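Non-atp dependent l-selective hydantoinase (Arthrobacter aurescens, PDB 1GKR) catalyses the zinc-dependent hydrolytic opening of hydantoin rings, favouring aryl- over alkyl-substituted derivatives, with an enantioselectivity that depends on the substrate. Local coordinates at residues Gly49-Pro54 with Leu355-Leu360; Ser79-Val84 with Phe405-Lys410; Pro423-Val428 with Val433-Glu438. One frame throughout, in Å; residues are numbered along the deposited sequence.

From the N terminus, the chain first passes Gly49-Pro54, on the strand leading into the TIM barrel, and then Ser79-Val84, on the helix that follows that strand. Interaction 1 closes a loop of some 300 residues when Leu355-Leu360 returns to the strand. Interaction 2 opens inside that loop and closes beyond it, at Phe405-Lys410, so the two cross. Interaction 3 comes afterwards in series and is local: a hairpin formed by strands 418-428 and 431-435. Strand 389-393 lies between strands 51-62 and 418-428, linking the surroundings of interactions 1 and 3. Interactions 2 and 3 touch directly, where Ala83 meets Thr426, Val433 and Ala434.

Interaction 1 (Gly49-Pro54 with Leu355-Leu360); sequences GKFVMP and LSLERL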
loop_
_atom_site.group_PDB
_atom_site.type_symbol
_atom_site.label_atom_id
_atom_site.label_comp_id
_atom_site.label_asym_id
_atom_site.label_seq_id
_atom_site.Cartn_x
_atom_site.Cartn_y
_atom_site.Cartn_z
ATOM N N GLY A 49 7.404 30.207 -37.593
ATOM C CA GLY A 49 7.205 28.803 -37.300
ATOM C C GLY A 49 7.950 28.255 -36.098
ATOM O O GLY A 49 8.005 27.031 -35.908
ATOM N N LYS A 50 8.542 29.129 -35.288
ATOM C CA LYS A 50 9.243 28.643 -34.102
ATOM C C LYS A 50 8.198 28.357 -33.034
ATOM O O LYS A 50 7.044 28.782 -33.146
ATOM C CB LYS A 50 10.237 29.679 -33.580
ATOM C CG LYS A 50 11.291 30.084 -34.590
ATOM C CD LYS A 50 12.492 30.737 -33.915
ATOM C CE LYS A 50 13.259 31.609 -34.888
ATOM N NZ LYS A 50 12.395 32.749 -35.315
ATOM N N PHE A 51 8.589 27.623 -32.004
ATOM C CA PHE A 51 7.658 27.328 -30.931
ATOM C C PHE A 51 7.369 28.575 -30.105
ATOM O O PHE A 51 8.280 29.349 -29.774
ATOM C CB PHE A 51 8.227 26.252 -30.021
ATOM C CG PHE A 51 8.291 24.915 -30.658
ATOM C CD1 PHE A 51 7.121 24.217 -30.944
ATOM C CD2 PHE A 51 9.514 24.363 -31.020
ATOM C CE1 PHE A 51 7.168 22.984 -31.587
ATOM C CE2 PHE A 51 9.580 23.131 -31.665
ATOM C CZ PHE A 51 8.402 22.438 -31.951
ATOM N N VAL A 52 6.096 28.778 -29.789
ATOM C CA VAL A 52 5.698 29.898 -28.960
ATOM C C VAL A 52 5.017 29.292 -27.736
ATOM O O VAL A 52 4.169 28.419 -27.874
ATOM C CB VAL A 52 4.727 30.827 -29.701
ATOM C CG1 VAL A 52 4.185 31.886 -28.745
ATOM C CG2 VAL A 52 5.448 31.499 -30.853
ATOM N N MET A 53 5.406 29.733 -26.541
ATOM C CA MET A 53 4.822 29.211 -25.306
ATOM C C MET A 53 4.445 30.349 -24.372
ATOM O O MET A 53 4.875 31.488 -24.563
ATOM C CB MET A 53 5.808 28.285 -24.594
ATOM C CG MET A 53 7.062 28.980 -24.122
ATOM S SD MET A 53 8.197 27.856 -23.298
ATOM C CE MET A 53 7.656 27.990 -21.647
ATOM N N PRO A 54 3.621 30.063 -23.350
ATOM C CA PRO A 54 3.236 31.132 -22.424
ATOM C C PRO A 54 4.447 31.522 -21.591
ATOM O O PRO A 54 5.383 30.727 -21.443
ATOM C CB PRO A 54 2.148 30.481 -21.568
ATOM C CG PRO A 54 1.636 29.373 -22.442
ATOM C CD PRO A 54 2.889 28.824 -23.044
ATOM N N LEU A 355 12.293 15.168 -22.074
ATOM C CA LEU A 355 11.186 15.992 -21.616
ATOM C C LEU A 355 10.458 16.562 -22.819
ATOM O O LEU A 355 11.094 17.082 -23.735
ATOM C CB LEU A 355 11.679 17.147 -20.739
ATOM C CG LEU A 355 10.592 18.097 -20.203
ATOM C CD1 LEU A 355 9.565 17.340 -19.387
ATOM C CD2 LEU A 355 11.244 19.157 -19.339
ATOM N N SER A 356 9.133 16.471 -22.833
ATOM C CA SER A 356 8.390 17.008 -23.961
ATOM C C SER A 356 8.048 18.467 -23.716
ATOM O O SER A 356 7.921 18.907 -22.562
ATOM C CB SER A 356 7.113 16.215 -24.187
ATOM O OG SER A 356 6.278 16.279 -23.056
ATOM N N LEU A 357 7.930 19.226 -24.800
ATOM C CA LEU A 357 7.591 20.632 -24.688
ATOM C C LEU A 357 6.270 20.780 -23.956
ATOM O O LEU A 357 6.113 21.676 -23.127
ATOM C CB LEU A 357 7.471 21.276 -26.070
ATOM C CG LEU A 357 8.731 21.945 -26.611
ATOM C CD1 LEU A 357 8.565 22.306 -28.074
ATOM C CD2 LEU A 357 9.000 23.181 -25.795
ATOM N N GLU A 358 5.327 19.892 -24.258
ATOM C CA GLU A 358 4.011 19.950 -23.645
ATOM C C GLU A 358 4.078 19.834 -22.142
ATOM O O GLU A 358 3.392 20.560 -21.428
ATOM C CB GLU A 358 3.101 18.853 -24.204
ATOM C CG GLU A 358 2.746 19.017 -25.679
ATOM C CD GLU A 358 3.671 18.246 -26.604
ATOM O OE1 GLU A 358 4.890 18.185 -26.328
ATOM O OE2 GLU A 358 3.174 17.705 -27.619
ATOM N N ARG A 359 4.904 18.920 -21.651
ATOM C CA ARG A 359 5.024 18.741 -20.214
ATOM C C ARG A 359 5.735 19.939 -19.573
ATOM O O ARG A 359 5.356 20.397 -18.489
ATOM C CB ARG A 359 5.776 17.454 -19.913
ATOM C CG ARG A 359 6.090 17.303 -18.454
ATOM C CD ARG A 359 5.455 16.068 -17.890
ATOM N NE ARG A 359 4.017 16.205 -17.723
ATOM C CZ ARG A 359 3.168 15.184 -17.794
ATOM N NH1 ARG A 359 3.611 13.955 -18.035
ATOM N NH2 ARG A 359 1.872 15.384 -17.615
ATOM N N LEU A 360 6.762 20.443 -20.255
ATOM C CA LEU A 360 7.514 21.587 -19.765
ATOM C C LEU A 360 6.575 22.754 -19.534
ATOM O O LEU A 360 6.639 23.413 -18.503
ATOM C CB LEU A 360 8.594 21.991 -20.767
ATOM C CG LEU A 360 9.541 23.111 -20.321
ATOM C CD1 LEU A 360 10.887 22.943 -20.989
ATOM C CD2 LEU A 360 8.949 24.459 -20.656
#
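Phe51 meets Leu357 through the face of its ring. Methyl CD1 of Leu357 sits over the ring centre, 3.5 Å from the centroid and only 4° off the ring normal, a CH-pi contact in which all six ring carbons of Phe51 are nearly equally far from the methyl. With Phe51 CG turned anti to the carbonyl carbon (chi1 -70°), the ring is sent out to the helix, and chi2 then sets which side it presents. Replacing Phe51 by an alanine would probably leave Leu357 CD1 without the ring it rests on and open a gap between strand and helix. Two residues on, Met53 points to the same helix. Its chain bends at the sulfur (chi3 -90°), and CE ends 3.9 Å from Leu360 CD2, the two side chains crossing at about a right angle. No hydrogen bond joins the segments. At the helix start Ser356 is the N-cap, its OG accepting from Arg359 N at 3.3 Å. The contact packs the start of helix 357-372 against the strand that runs on into the barrel and carries the zinc ligands His60 and His62. Leu360 also packs on helix 341-350, through Met345, Leu346 and Val350, while Phe51 bonds by its backbone to Leu392 and Met53 lies on Leu390 and Leu392 of strand 389-393.

Interaction 2 (Ser79-Val84 with Phe405-Lys410); sequences SESAAV and FRSLHK
Glu80 and Ser81, on successive positions of helix 75-85, take up Arg406 and Ser407 from a loop with no regular structure. The helix belongs to the TIM barrel of the metallo-dependent hydrolases, in the beta-alpha-beta crossover from strand 51-62 to the parallel strand 87-92. The loop lies between strands 398-399 and 418-428, so the contact ties a late part of the chain to an early barrel helix. The charged part is a salt bridge: Glu80 OE1 lies 2.6 Å from Arg406 NH2, though as a hydrogen bond it is weak, bent to 120° at the hydrogen. OE1 alone of the carboxylate does the touching; it approaches the guanidinium obliquely, and the two planes are 36° apart. Bends at chi2 (-71°) and chi3 curl the arginine chain and turn NE and NH2 toward Glu80 OE1. Glu80 is shared, because its OE2 makes a second salt bridge with Lys118. Apolar contact is slight, with Glu80 CB 3.6 Å from Arg406 CB. A second polar group centres on Ser81, whose OG lies 3.2 Å from Ser407 N and hydrogen-bonds to Glu339 OE1; the same carboxylate oxygen takes Arg406 N, binding helix and loop to one acceptor. Ser407, whose side chain is about 11 Å from that of the zinc ligand His62, braces the loop internally: its OG donates to His409 O at 2.7 Å, in the carbonyl plane. Two waters finish the seam. One donates to Glu80 OE1 and Arg406 O, standing above a guanidinium face toward its rim. The other donates to both hydroxyls, 3.1 Å from Ser81 OG and 2.8 Å from Ser407 OG.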
loop_
_atom_site.group_PDB
_atom_site.type_symbol
_atom_site.label_atom_id
_atom_site.label_comp_id
_atom_site.label_asym_id
_atom_site.label_seq_id
_atom_site.Cartn_x
_atom_site.Cartn_y
_atom_site.Cartn_z
ATOM N N SER A 79 15.095 41.205 -11.858
ATOM C CA SER A 79 13.931 41.031 -12.702
ATOM C C SER A 79 14.355 41.104 -14.181
ATOM O O SER A 79 13.624 40.679 -15.073
ATOM C CB SER A 79 12.839 42.062 -12.368
ATOM O OG SER A 79 13.099 43.327 -12.931
ATOM N N GLU A 80 15.539 41.631 -14.456
ATOM C CA GLU A 80 15.983 41.666 -15.846
ATOM C C GLU A 80 16.439 40.261 -16.214
ATOM O O GLU A 80 16.325 39.849 -17.367
ATOM C CB GLU A 80 17.134 42.656 -16.053
ATOM C CG GLU A 80 16.722 44.109 -15.928
ATOM C CD GLU A 80 17.630 45.033 -16.717
ATOM O OE1 GLU A 80 18.753 44.605 -17.053
ATOM O OE2 GLU A 80 17.225 46.187 -16.991
ATOM N N SER A 81 16.967 39.531 -15.235
ATOM C CA SER A 81 17.397 38.160 -15.479
ATOM C C SER A 81 16.163 37.340 -15.827
ATOM O O SER A 81 16.212 36.481 -16.710
ATOM C CB SER A 81 18.060 37.553 -14.244
ATOM O OG SER A 81 19.413 37.942 -14.138
ATOM N N ALA A 82 15.061 37.602 -15.124
ATOM C CA ALA A 82 13.821 36.893 -15.389
ATOM C C ALA A 82 13.414 37.180 -16.831
ATOM O O ALA A 82 13.193 36.261 -17.624
ATOM C CB ALA A 82 12.732 37.356 -14.440
ATOM N N ALA A 83 13.331 38.462 -17.171
ATOM C CA ALA A 83 12.941 38.855 -18.514
ATOM C C ALA A 83 13.724 38.139 -19.598
ATOM O O ALA A 83 13.131 37.598 -20.519
ATOM C CB ALA A 83 13.079 40.344 -18.687
ATOM N N VAL A 84 15.048 38.112 -19.518
ATOM C CA VAL A 84 15.767 37.436 -20.587
ATOM C C VAL A 84 15.611 35.943 -20.460
ATOM O O VAL A 84 15.709 35.227 -21.449
ATOM C CB VAL A 84 17.278 37.782 -20.617
ATOM C CG1 VAL A 84 17.461 39.272 -20.568
ATOM C CG2 VAL A 84 18.001 37.113 -19.484
ATOM N N PHE A 405 25.216 37.862 -16.310
ATOM C CA PHE A 405 23.943 37.926 -15.604
ATOM C C PHE A 405 23.526 39.356 -15.347
ATOM O O PHE A 405 24.350 40.206 -15.019
ATOM C CB PHE A 405 24.032 37.197 -14.265
ATOM C CG PHE A 405 23.888 35.704 -14.369
ATOM C CD1 PHE A 405 23.878 35.069 -15.609
ATOM C CD2 PHE A 405 23.777 34.926 -13.215
ATOM C CE1 PHE A 405 23.765 33.685 -15.698
ATOM C CE2 PHE A 405 23.666 33.539 -13.295
ATOM C CZ PHE A 405 23.659 32.916 -14.538
ATOM N N ARG A 406 22.236 39.615 -15.476
ATOM C CA ARG A 406 21.707 40.949 -15.257
ATOM C C ARG A 406 21.405 41.198 -13.777
ATOM O O ARG A 406 21.189 42.332 -13.362
ATOM C CB ARG A 406 20.439 41.111 -16.082
ATOM C CG ARG A 406 20.605 40.605 -17.505
ATOM C CD ARG A 406 21.504 41.525 -18.271
ATOM N NE ARG A 406 20.902 42.853 -18.360
ATOM C CZ ARG A 406 21.580 43.998 -18.304
ATOM N NH1 ARG A 406 22.903 43.993 -18.154
ATOM N NH2 ARG A 406 20.934 45.155 -18.407
ATOM N N SER A 407 21.402 40.133 -12.984
ATOM C CA SER A 407 21.100 40.231 -11.559
ATOM C C SER A 407 22.216 40.872 -10.746
ATOM O O SER A 407 23.311 41.117 -11.257
ATOM C CB SER A 407 20.815 38.842 -10.995
ATOM O OG SER A 407 21.937 38.001 -11.168
ATOM N N LEU A 408 21.936 41.135 -9.472
ATOM C CA LEU A 408 22.930 41.736 -8.592
ATOM C C LEU A 408 24.168 40.852 -8.519
ATOM O O LEU A 408 25.279 41.335 -8.683
ATOM C CB LEU A 408 22.371 41.936 -7.185
ATOM C CG LEU A 408 23.422 42.538 -6.247
ATOM C CD1 LEU A 408 23.728 43.948 -6.724
ATOM C CD2 LEU A 408 22.941 42.541 -4.799
ATOM N N HIS A 409 23.985 39.563 -8.266
ATOM C CA HIS A 409 25.120 38.663 -8.205
ATOM C C HIS A 409 25.446 38.037 -9.551
ATOM O O HIS A 409 24.571 37.852 -10.394
ATOM C CB HIS A 409 24.881 37.598 -7.149
ATOM C CG HIS A 409 24.970 38.134 -5.759
ATOM N ND1 HIS A 409 26.099 38.767 -5.284
ATOM C CD2 HIS A 409 24.056 38.190 -4.762
ATOM C CE1 HIS A 409 25.875 39.192 -4.054
ATOM N NE2 HIS A 409 24.644 38.856 -3.714
ATOM N N LYS A 410 26.716 37.705 -9.745
ATOM C CA LYS A 410 27.167 37.155 -11.009
ATOM C C LYS A 410 27.871 35.814 -10.957
ATOM O O LYS A 410 28.997 35.696 -11.420
ATOM C CB LYS A 410 28.101 38.155 -11.690
ATOM C CG LYS A 410 27.435 39.177 -12.597
ATOM C CD LYS A 410 26.856 40.376 -11.879
ATOM C CE LYS A 410 26.344 41.366 -12.931
ATOM N NZ LYS A 410 25.562 42.503 -12.366
HETATM O O HOH W 1 20.591 44.875 -14.939
HETATM O O HOH W 2 20.618 35.828 -12.253
#

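Interaction 3 (Pro423-Val428 with Val433-Glu438); sequences PVLTMV and VAEKGE
The peptide carbonyl of Thr426 takes two N-H groups in its own plane, Val433 N at 3.0 Å and Ala434 N at 3.2 Å. Two successive residues thus face one residue on the other strand, a classic beta bulge in the hairpin of strands 418-428 and 431-435. The donors to Ala434 O and Val424 O lie further from the carbonyl planes: Thr426 N approaches Ala434 O from 18° outside, and Lys436 N stands well above the plane of Val424, 45° out, while bonding to Val424 O at 2.9 Å. A further flat group, the carboxylate of Glu435, has a methyl beside it, with OE2 3.7 Å from Leu425 CD2. Leu425 and Glu435 are a non-hydrogen-bonded antiparallel pair with side chains on one face of the sheet; Leu425 CG is anti to the backbone N (chi1 179°), which brings CD2 across to the glutamate. Thr426 and Ala434 are the hydrogen-bonded pair, and on the other face Thr426 CG2 rests 3.6 Å from Ala434 CB. That face is covered by the barrel: Thr426 touches Thr88 of strand 87-92, and its OG1 makes a weak hydrogen bond with Ala83 O of helix 75-85. Beyond Glu435 the chain turns back through a type I' turn to Glu438, with Lys436 and Gly437 both at positive phi. Leu425 and Met427 bond by their backbones to strand 389-393, so the hairpin extends that strand's pairing. At the bulge end, Val433 lies across Val428, CG1 to CG1 at 3.5 Å.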
loop_
_atom_site.group_PDB
_atom_site.type_symbol
_atom_site.label_atom_id
_atom_site.label_comp_id
_atom_site.label_asym_id
_atom_site.label_seq_id
_atom_site.Cartn_x
_atom_site.Cartn_y
_atom_site.Cartn_z
ATOM N N PRO A 423 14.669 31.248 -24.790
ATOM C CA PRO A 423 13.680 32.178 -25.336
ATOM C C PRO A 423 14.485 33.286 -26.010
ATOM O O PRO A 423 15.498 33.712 -25.465
ATOM C CB PRO A 423 12.938 32.669 -24.095
ATOM C CG PRO A 423 13.989 32.580 -23.009
ATOM C CD PRO A 423 14.717 31.294 -23.317
ATOM N N VAL A 424 14.057 33.739 -27.184
ATOM C CA VAL A 424 14.767 34.794 -27.911
ATOM C C VAL A 424 13.939 36.071 -27.985
ATOM O O VAL A 424 14.363 37.069 -28.556
ATOM C CB VAL A 424 15.104 34.357 -29.365
ATOM C CG1 VAL A 424 15.917 33.077 -29.352
ATOM C CG2 VAL A 424 13.821 34.150 -30.158
ATOM N N LEU A 425 12.746 36.031 -27.416
ATOM C CA LEU A 425 11.849 37.181 -27.406
ATOM C C LEU A 425 10.917 36.869 -26.255
ATOM O O LEU A 425 10.433 35.747 -26.121
ATOM C CB LEU A 425 11.045 37.251 -28.713
ATOM C CG LEU A 425 9.976 38.309 -29.070
ATOM C CD1 LEU A 425 8.912 38.430 -28.001
ATOM C CD2 LEU A 425 10.637 39.630 -29.284
ATOM N N THR A 426 10.692 37.840 -25.393
ATOM C CA THR A 426 9.782 37.597 -24.306
ATOM C C THR A 426 8.943 38.840 -24.138
ATOM O O THR A 426 9.472 39.954 -24.108
ATOM C CB THR A 426 10.528 37.211 -22.989
ATOM O OG1 THR A 426 10.090 38.053 -21.920
ATOM C CG2 THR A 426 12.020 37.293 -23.155
ATOM N N MET A 427 7.626 38.657 -24.103
ATOM C CA MET A 427 6.744 39.791 -23.928
ATOM C C MET A 427 5.732 39.549 -22.837
ATOM O O MET A 427 5.291 38.410 -22.616
ATOM C CB MET A 427 6.006 40.142 -25.229
ATOM C CG MET A 427 4.905 39.191 -25.676
ATOM S SD MET A 427 3.662 40.002 -26.778
ATOM C CE MET A 427 4.564 40.204 -28.281
ATOM N N VAL A 428 5.396 40.617 -22.120
ATOM C CA VAL A 428 4.383 40.502 -21.091
ATOM C C VAL A 428 3.334 41.562 -21.388
ATOM O O VAL A 428 3.666 42.705 -21.724
ATOM C CB VAL A 428 4.960 40.626 -19.639
ATOM C CG1 VAL A 428 6.447 40.717 -19.691
ATOM C CG2 VAL A 428 4.324 41.789 -18.898
ATOM N N VAL A 433 9.508 42.912 -23.726
ATOM C CA VAL A 433 10.344 43.366 -22.619
ATOM C C VAL A 433 11.780 42.921 -22.815
ATOM O O VAL A 433 12.698 43.504 -22.256
ATOM C CB VAL A 433 9.851 42.837 -21.253
ATOM C CG1 VAL A 433 8.442 43.342 -20.959
ATOM C CG2 VAL A 433 9.901 41.338 -21.248
ATOM N N ALA A 434 11.983 41.886 -23.607
ATOM C CA ALA A 434 13.330 41.431 -23.847
ATOM C C ALA A 434 13.361 40.821 -25.216
ATOM O O ALA A 434 12.474 40.055 -25.597
ATOM C CB ALA A 434 13.747 40.416 -22.809
ATOM N N GLU A 435 14.375 41.193 -25.975
ATOM C CA GLU A 435 14.526 40.668 -27.307
ATOM C C GLU A 435 15.996 40.385 -27.475
ATOM O O GLU A 435 16.831 41.252 -27.248
ATOM C CB GLU A 435 14.033 41.678 -28.333
ATOM C CG GLU A 435 14.333 41.300 -29.762
ATOM C CD GLU A 435 13.380 41.955 -30.738
ATOM O OE1 GLU A 435 13.080 43.160 -30.567
ATOM O OE2 GLU A 435 12.933 41.262 -31.679
ATOM N N LYS A 436 16.293 39.144 -27.845
ATOM C CA LYS A 436 17.654 38.670 -28.038
ATOM C C LYS A 436 18.669 39.287 -27.068
ATOM O O LYS A 436 19.598 39.988 -27.475
ATOM C CB LYS A 436 18.073 38.873 -29.500
ATOM C CG LYS A 436 17.679 40.215 -30.077
ATOM C CD LYS A 436 17.819 40.245 -31.597
ATOM C CE LYS A 436 17.488 41.639 -32.146
ATOM N NZ LYS A 436 17.693 41.747 -33.627
ATOM N N GLY A 437 18.454 39.027 -25.776
ATOM C CA GLY A 437 19.354 39.498 -24.733
ATOM C C GLY A 437 19.276 40.933 -24.241
ATOM O O GLY A 437 20.033 41.320 -23.348
ATOM N N GLU A 438 18.367 41.718 -24.797
ATOM C CA GLU A 438 18.235 43.111 -24.412
ATOM C C GLU A 438 16.947 43.411 -23.683
ATOM O O GLU A 438 15.870 43.117 -24.188
ATOM C CB GLU A 438 18.278 43.984 -25.657
ATOM C CG GLU A 438 19.639 44.183 -26.260
ATOM C CD GLU A 438 20.328 45.403 -25.696
ATOM O OE1 GLU A 438 20.886 45.319 -24.575
ATOM O OE2 GLU A 438 20.292 46.455 -26.374
#